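Local coordinates for protein glucose-6-phosphate 1-dehydrogenase (Mycobacterium avium, PDB 4LGV) that probably catalyses the NADP-dependent oxidation of glucose 6-phosphate to 6-phosphogluconolactone, the entry step of the pentose phosphate pathway, at residues 31-36 with 62-67; 224-229 with 475-480. One frame throughout, in Å; residues are numbered along the deposited sequence.

The two contacts lie in different domains, on opposite sides of the chain's centre. Interaction 1 pairs neighbouring parallel strands in the N-terminal region that probably binds the coenzyme; interaction 2 lays a loop near the C-terminus against strand 222-230, inside the large mixed sheet of the C-terminal region. Their centres are about 44 Å apart and their nearest atoms about 24 Å, so neither touches the other. Along the chain they follow in series, the nearest ends of the segments being 26 positions apart in interaction 1 and 246 in interaction 2. The first is held mainly by backbone hydrogen bonds, the second by side chains, with a single direct hydrogen bond across it.

Interaction 1 (31-36 with 62-67); sequences DLLVIF and HPIIGV
With CG anti to its carbonyl carbon (chi1 -64°), His62 lays its ring over the backbone of Asp31, whose CA stands 3.6 Å from the ring centroid in a CH-pi contact; the Asp31 carboxylate turns aside, and its OD1 accepts from Arg129 N. Leu32 has CG anti to the backbone N (chi1 176°), and its CD1 reaches Pro63 CB at 3.9 Å, the two side chains meeting nearly at right angles. Strands 32-36 and 64-67 run parallel, 13° apart. Four backbone bonds alternate along the pair: Leu33 N to Pro63 O, Ile65 N to Leu33 O at 2.8 Å, Ile35 N to Ile65 O, and Val67 N to Ile35 O at 2.8 Å. On one face Ile35 CD1 packs against Ile64 CG2 at 3.9 Å. On the other, Phe36 and Val67 lie side by side, Val67 CB over one ring face toward its rim and Val67 CG1 3.9 Å from Phe36 CD2; Tyr117 and Leu120 of helix 114-123 also touch Phe36. Helix 41-56 links the strands, and strands 104-108 and 130-134 flank the pair in the sheet, making this the first beta-alpha-beta unit of a Rossmann-type coenzyme-binding fold.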
loop_
_atom_site.group_PDB
_atom_site.type_symbol
_atom_site.label_atom_id
_atom_site.label_comp_id
_atom_site.label_asym_id
_atom_site.label_seq_id
_atom_site.Cartn_x
_atom_site.Cartn_y
_atom_site.Cartn_z
ATOM N N ASP A 31 40.595 13.921 25.869
ATOM C CA ASP A 31 41.054 15.118 26.605
ATOM C C ASP A 31 42.496 15.521 26.209
ATOM O O ASP A 31 43.184 16.233 26.948
ATOM C CB ASP A 31 40.954 14.899 28.113
ATOM C CG ASP A 31 41.868 13.765 28.605
ATOM O OD1 ASP A 31 42.773 13.309 27.855
ATOM O OD2 ASP A 31 41.671 13.338 29.749
ATOM N N LEU A 32 42.936 15.070 25.037
ATOM C CA LEU A 32 44.264 15.404 24.551
ATOM C C LEU A 32 44.291 15.088 23.107
ATOM O O LEU A 32 43.804 14.018 22.683
ATOM C CB LEU A 32 45.338 14.590 25.274
ATOM C CG LEU A 32 46.796 14.724 24.836
ATOM C CD1 LEU A 32 47.350 16.068 25.212
ATOM C CD2 LEU A 32 47.682 13.674 25.470
ATOM N N LEU A 33 44.821 16.013 22.311
ATOM C CA LEU A 33 44.875 15.822 20.872
ATOM C C LEU A 33 46.356 15.699 20.458
ATOM O O LEU A 33 47.152 16.624 20.679
ATOM C CB LEU A 33 44.207 16.991 20.147
ATOM C CG LEU A 33 44.275 16.968 18.608
ATOM C CD1 LEU A 33 43.634 15.726 18.027
ATOM C CD2 LEU A 33 43.581 18.193 18.020
ATOM N N VAL A 34 46.686 14.609 19.787
ATOM C CA VAL A 34 48.018 14.385 19.303
ATOM C C VAL A 34 47.981 14.258 17.784
ATOM O O VAL A 34 47.348 13.326 17.247
ATOM C CB VAL A 34 48.596 13.084 19.905
ATOM C CG1 VAL A 34 49.974 12.861 19.397
ATOM C CG2 VAL A 34 48.575 13.140 21.430
ATOM N N ILE A 35 48.688 15.154 17.083
ATOM C CA ILE A 35 48.605 15.202 15.618
ATOM C C ILE A 35 49.903 14.790 14.988
ATOM O O ILE A 35 50.880 15.524 15.073
ATOM C CB ILE A 35 48.292 16.641 15.110
ATOM C CG1 ILE A 35 46.979 17.116 15.684
ATOM C CG2 ILE A 35 48.204 16.680 13.590
ATOM C CD1 ILE A 35 46.662 18.574 15.453
ATOM N N PHE A 36 49.909 13.630 14.342
ATOM C CA PHE A 36 51.056 13.213 13.554
ATOM C C PHE A 36 50.932 13.811 12.180
ATOM O O PHE A 36 49.896 13.646 11.515
ATOM C CB PHE A 36 51.147 11.702 13.445
ATOM C CG PHE A 36 51.570 11.011 14.724
ATOM C CD1 PHE A 36 50.716 10.919 15.808
ATOM C CD2 PHE A 36 52.854 10.456 14.847
ATOM C CE1 PHE A 36 51.116 10.288 16.991
ATOM C CE2 PHE A 36 53.255 9.818 16.024
ATOM C CZ PHE A 36 52.385 9.732 17.099
ATOM N N HIS A 62 41.696 21.539 25.642
ATOM C CA HIS A 62 42.705 20.568 25.990
ATOM C C HIS A 62 44.014 20.808 25.212
ATOM O O HIS A 62 44.009 21.399 24.142
ATOM C CB HIS A 62 42.166 19.142 25.726
ATOM C CG HIS A 62 40.997 18.774 26.587
ATOM N ND1 HIS A 62 39.699 18.746 26.113
ATOM C CD2 HIS A 62 40.917 18.526 27.917
ATOM C CE1 HIS A 62 38.875 18.446 27.109
ATOM N NE2 HIS A 62 39.592 18.320 28.213
ATOM N N PRO A 63 45.137 20.335 25.746
ATOM C CA PRO A 63 46.393 20.469 25.048
ATOM C C PRO A 63 46.479 19.707 23.700
ATOM O O PRO A 63 45.753 18.718 23.455
ATOM C CB PRO A 63 47.407 19.918 26.054
ATOM C CG PRO A 63 46.690 19.903 27.392
ATOM C CD PRO A 63 45.282 19.610 27.025
ATOM N N ILE A 64 47.343 20.221 22.839
ATOM C CA ILE A 64 47.570 19.684 21.529
ATOM C C ILE A 64 49.040 19.474 21.356
ATOM O O ILE A 64 49.820 20.403 21.500
ATOM C CB ILE A 64 47.105 20.635 20.431
ATOM C CG1 ILE A 64 45.637 20.996 20.643
ATOM C CG2 ILE A 64 47.281 19.952 19.072
ATOM C CD1 ILE A 64 45.149 22.065 19.703
ATOM N N ILE A 65 49.422 18.241 21.042
ATOM C CA ILE A 65 50.831 17.898 20.786
ATOM C C ILE A 65 50.989 17.642 19.300
ATOM O O ILE A 65 50.391 16.715 18.774
ATOM C CB ILE A 65 51.224 16.641 21.571
ATOM C CG1 ILE A 65 51.049 16.876 23.054
ATOM C CG2 ILE A 65 52.648 16.248 21.257
ATOM C CD1 ILE A 65 51.299 15.654 23.884
ATOM N N GLY A 66 51.774 18.474 18.625
ATOM C CA GLY A 66 52.153 18.255 17.242
ATOM C C GLY A 66 53.372 17.365 17.137
ATOM O O GLY A 66 54.345 17.547 17.890
ATOM N N VAL A 67 53.333 16.418 16.181
ATOM C CA VAL A 67 54.454 15.520 15.914
ATOM C C VAL A 67 54.825 15.493 14.431
ATOM O O VAL A 67 53.960 15.433 13.579
ATOM C CB VAL A 67 54.130 14.083 16.341
ATOM C CG1 VAL A 67 55.320 13.182 16.118
ATOM C CG2 VAL A 67 53.705 14.007 17.809
#

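Interaction 2 (224-229 with 475-480); sequences EIHITM and HAWQQP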
loop_
_atom_site.group_PDB
_atom_site.type_symbol
_atom_site.label_atom_id
_atom_site.label_comp_id
_atom_site.label_asym_id
_atom_site.label_seq_id
_atom_site.Cartn_x
_atom_site.Cartn_y
_atom_site.Cartn_z
ATOM N N GLU A 224 13.014 5.285 -10.333
ATOM C CA GLU A 224 14.393 5.454 -10.693
ATOM C C GLU A 224 15.056 6.490 -9.795
ATOM O O GLU A 224 14.408 7.460 -9.400
ATOM C CB GLU A 224 14.443 5.935 -12.149
ATOM C CG GLU A 224 15.801 6.053 -12.769
ATOM C CD GLU A 224 15.707 6.054 -14.300
ATOM O OE1 GLU A 224 16.567 6.696 -14.990
ATOM O OE2 GLU A 224 14.768 5.443 -14.814
ATOM N N ILE A 225 16.358 6.339 -9.582
ATOM C CA ILE A 225 17.138 7.287 -8.805
ATOM C C ILE A 225 18.367 7.753 -9.575
ATOM O O ILE A 225 19.054 6.930 -10.167
ATOM C CB ILE A 225 17.588 6.639 -7.482
ATOM C CG1 ILE A 225 16.359 6.237 -6.658
ATOM C CG2 ILE A 225 18.409 7.622 -6.683
ATOM C CD1 ILE A 225 16.613 5.522 -5.377
ATOM N N HIS A 226 18.640 9.065 -9.566
ATOM C CA HIS A 226 19.867 9.626 -10.163
ATOM C C HIS A 226 20.641 10.384 -9.097
ATOM O O HIS A 226 20.084 11.243 -8.405
ATOM C CB HIS A 226 19.597 10.624 -11.257
ATOM C CG HIS A 226 19.027 10.041 -12.498
ATOM N ND1 HIS A 226 18.725 10.814 -13.597
ATOM C CD2 HIS A 226 18.634 8.785 -12.798
ATOM C CE1 HIS A 226 18.228 10.045 -14.553
ATOM N NE2 HIS A 226 18.140 8.812 -14.083
ATOM N N ILE A 227 21.901 10.033 -8.945
ATOM C CA ILE A 227 22.786 10.722 -8.025
ATOM C C ILE A 227 23.842 11.484 -8.820
ATOM O O ILE A 227 24.539 10.904 -9.654
ATOM C CB ILE A 227 23.462 9.721 -7.095
ATOM C CG1 ILE A 227 22.391 9.131 -6.174
ATOM C CG2 ILE A 227 24.550 10.414 -6.313
ATOM C CD1 ILE A 227 22.894 8.055 -5.220
ATOM N N THR A 228 23.900 12.780 -8.616
ATOM C CA THR A 228 24.835 13.637 -9.338
ATOM C C THR A 228 25.740 14.313 -8.348
ATOM O O THR A 228 25.272 14.972 -7.418
ATOM C CB THR A 228 24.097 14.720 -10.131
ATOM O OG1 THR A 228 23.297 14.122 -11.158
ATOM C CG2 THR A 228 25.090 15.681 -10.775
ATOM N N MET A 229 27.045 14.148 -8.531
ATOM C CA MET A 229 28.017 14.929 -7.805
ATOM C C MET A 229 28.903 15.695 -8.784
ATOM O O MET A 229 29.766 15.120 -9.436
ATOM C CB MET A 229 28.912 14.074 -6.944
ATOM C CG MET A 229 30.021 14.975 -6.405
ATOM S SD MET A 229 31.016 14.136 -5.226
ATOM C CE MET A 229 32.021 15.519 -4.728
ATOM N N HIS A 475 15.128 7.496 -17.658
ATOM C CA HIS A 475 14.929 8.954 -17.557
ATOM C C HIS A 475 16.190 9.675 -17.916
ATOM O O HIS A 475 17.257 9.301 -17.461
ATOM C CB HIS A 475 14.515 9.332 -16.153
ATOM C CG HIS A 475 13.126 8.907 -15.834
ATOM N ND1 HIS A 475 12.026 9.642 -16.221
ATOM C CD2 HIS A 475 12.652 7.797 -15.216
ATOM C CE1 HIS A 475 10.934 9.014 -15.823
ATOM N NE2 HIS A 475 11.286 7.897 -15.208
ATOM N N ALA A 476 16.060 10.698 -18.742
ATOM C CA ALA A 476 17.194 11.551 -19.075
ATOM C C ALA A 476 17.793 12.202 -17.837
ATOM O O ALA A 476 17.091 12.501 -16.876
ATOM C CB ALA A 476 16.765 12.611 -20.078
ATOM N N TRP A 477 19.107 12.390 -17.832
ATOM C CA TRP A 477 19.744 13.213 -16.821
ATOM C C TRP A 477 19.091 14.597 -16.859
ATOM O O TRP A 477 19.001 15.196 -17.917
ATOM C CB TRP A 477 21.214 13.372 -17.100
ATOM C CG TRP A 477 22.041 12.100 -16.971
ATOM C CD1 TRP A 477 22.583 11.401 -17.987
ATOM C CD2 TRP A 477 22.463 11.448 -15.777
ATOM N NE1 TRP A 477 23.288 10.336 -17.515
ATOM C CE2 TRP A 477 23.213 10.328 -16.159
ATOM C CE3 TRP A 477 22.230 11.664 -14.438
ATOM C CZ2 TRP A 477 23.772 9.458 -15.251
ATOM C CZ3 TRP A 477 22.800 10.796 -13.537
ATOM C CH2 TRP A 477 23.587 9.728 -13.955
ATOM N N GLN A 478 18.624 15.077 -15.712
ATOM C CA GLN A 478 17.949 16.368 -15.613
ATOM C C GLN A 478 18.961 17.439 -15.182
ATOM O O GLN A 478 20.032 17.122 -14.626
ATOM C CB GLN A 478 16.857 16.341 -14.540
ATOM C CG GLN A 478 15.822 15.241 -14.674
ATOM C CD GLN A 478 14.901 15.441 -15.856
ATOM O OE1 GLN A 478 14.264 16.459 -15.953
ATOM N NE2 GLN A 478 14.864 14.475 -16.780
ATOM N N GLN A 479 18.622 18.694 -15.453
ATOM C CA GLN A 479 19.405 19.821 -14.919
ATOM C C GLN A 479 19.280 19.809 -13.407
ATOM O O GLN A 479 18.174 19.763 -12.875
ATOM C CB GLN A 479 18.982 21.204 -15.444
ATOM C CG GLN A 479 20.016 21.923 -16.350
ATOM C CD GLN A 479 21.218 22.607 -15.633
ATOM O OE1 GLN A 479 21.159 23.020 -14.452
ATOM N NE2 GLN A 479 22.313 22.742 -16.379
ATOM N N PRO A 480 20.411 19.870 -12.703
ATOM C CA PRO A 480 20.343 19.811 -11.266
ATOM C C PRO A 480 19.729 21.032 -10.666
ATOM O O PRO A 480 19.833 22.116 -11.226
ATOM C CB PRO A 480 21.811 19.724 -10.828
ATOM C CG PRO A 480 22.517 19.218 -12.004
ATOM C CD PRO A 480 21.808 19.867 -13.161
HETATM O O HOH W 1 19.027 13.763 -13.273
#
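The backbones of segment 224-229 of strand 222-230 and irregular segment 475-480 stay apart, the nearest CA atoms, of His226 and Trp477, being 7.6 Å from each other, so side chains bridge the gap. With CG opposite its backbone N (chi1 -175°) and the rest of the chain extended, Glu224 carries its carboxylate to the loop. Its OE1 receives His475 N at 3.1 Å on the syn side and His226 NE2 at 2.8 Å on the anti side, both somewhat out of the carboxylate plane. The two bonds limit the turning of the carboxylate, while the NE2 bond and a water joining His226 ND1 to Gln478 N probably set the imidazole's orientation. Glu224 OE2 lies at the edge of the His475 ring, 3.2 Å from CD2, the carboxylate and imidazole planes 65° apart. His226 CE1 lies 3.2 Å from His475 O. Trp477 meets the His226 ring obliquely, planes at 50° and CE3 3.7 Å from ND1; Ala467 O holds its NE1. Phe353 stacks on His475 and meets His226 edge-to-face. Thr228 OG1, near Trp477 CZ3, bonds to Arg338. The backbone N of His475, bound to a carboxylate that also pairs with His226, thus ties the C-terminal loop to an inner strand of the C-terminal domain's mixed sheet.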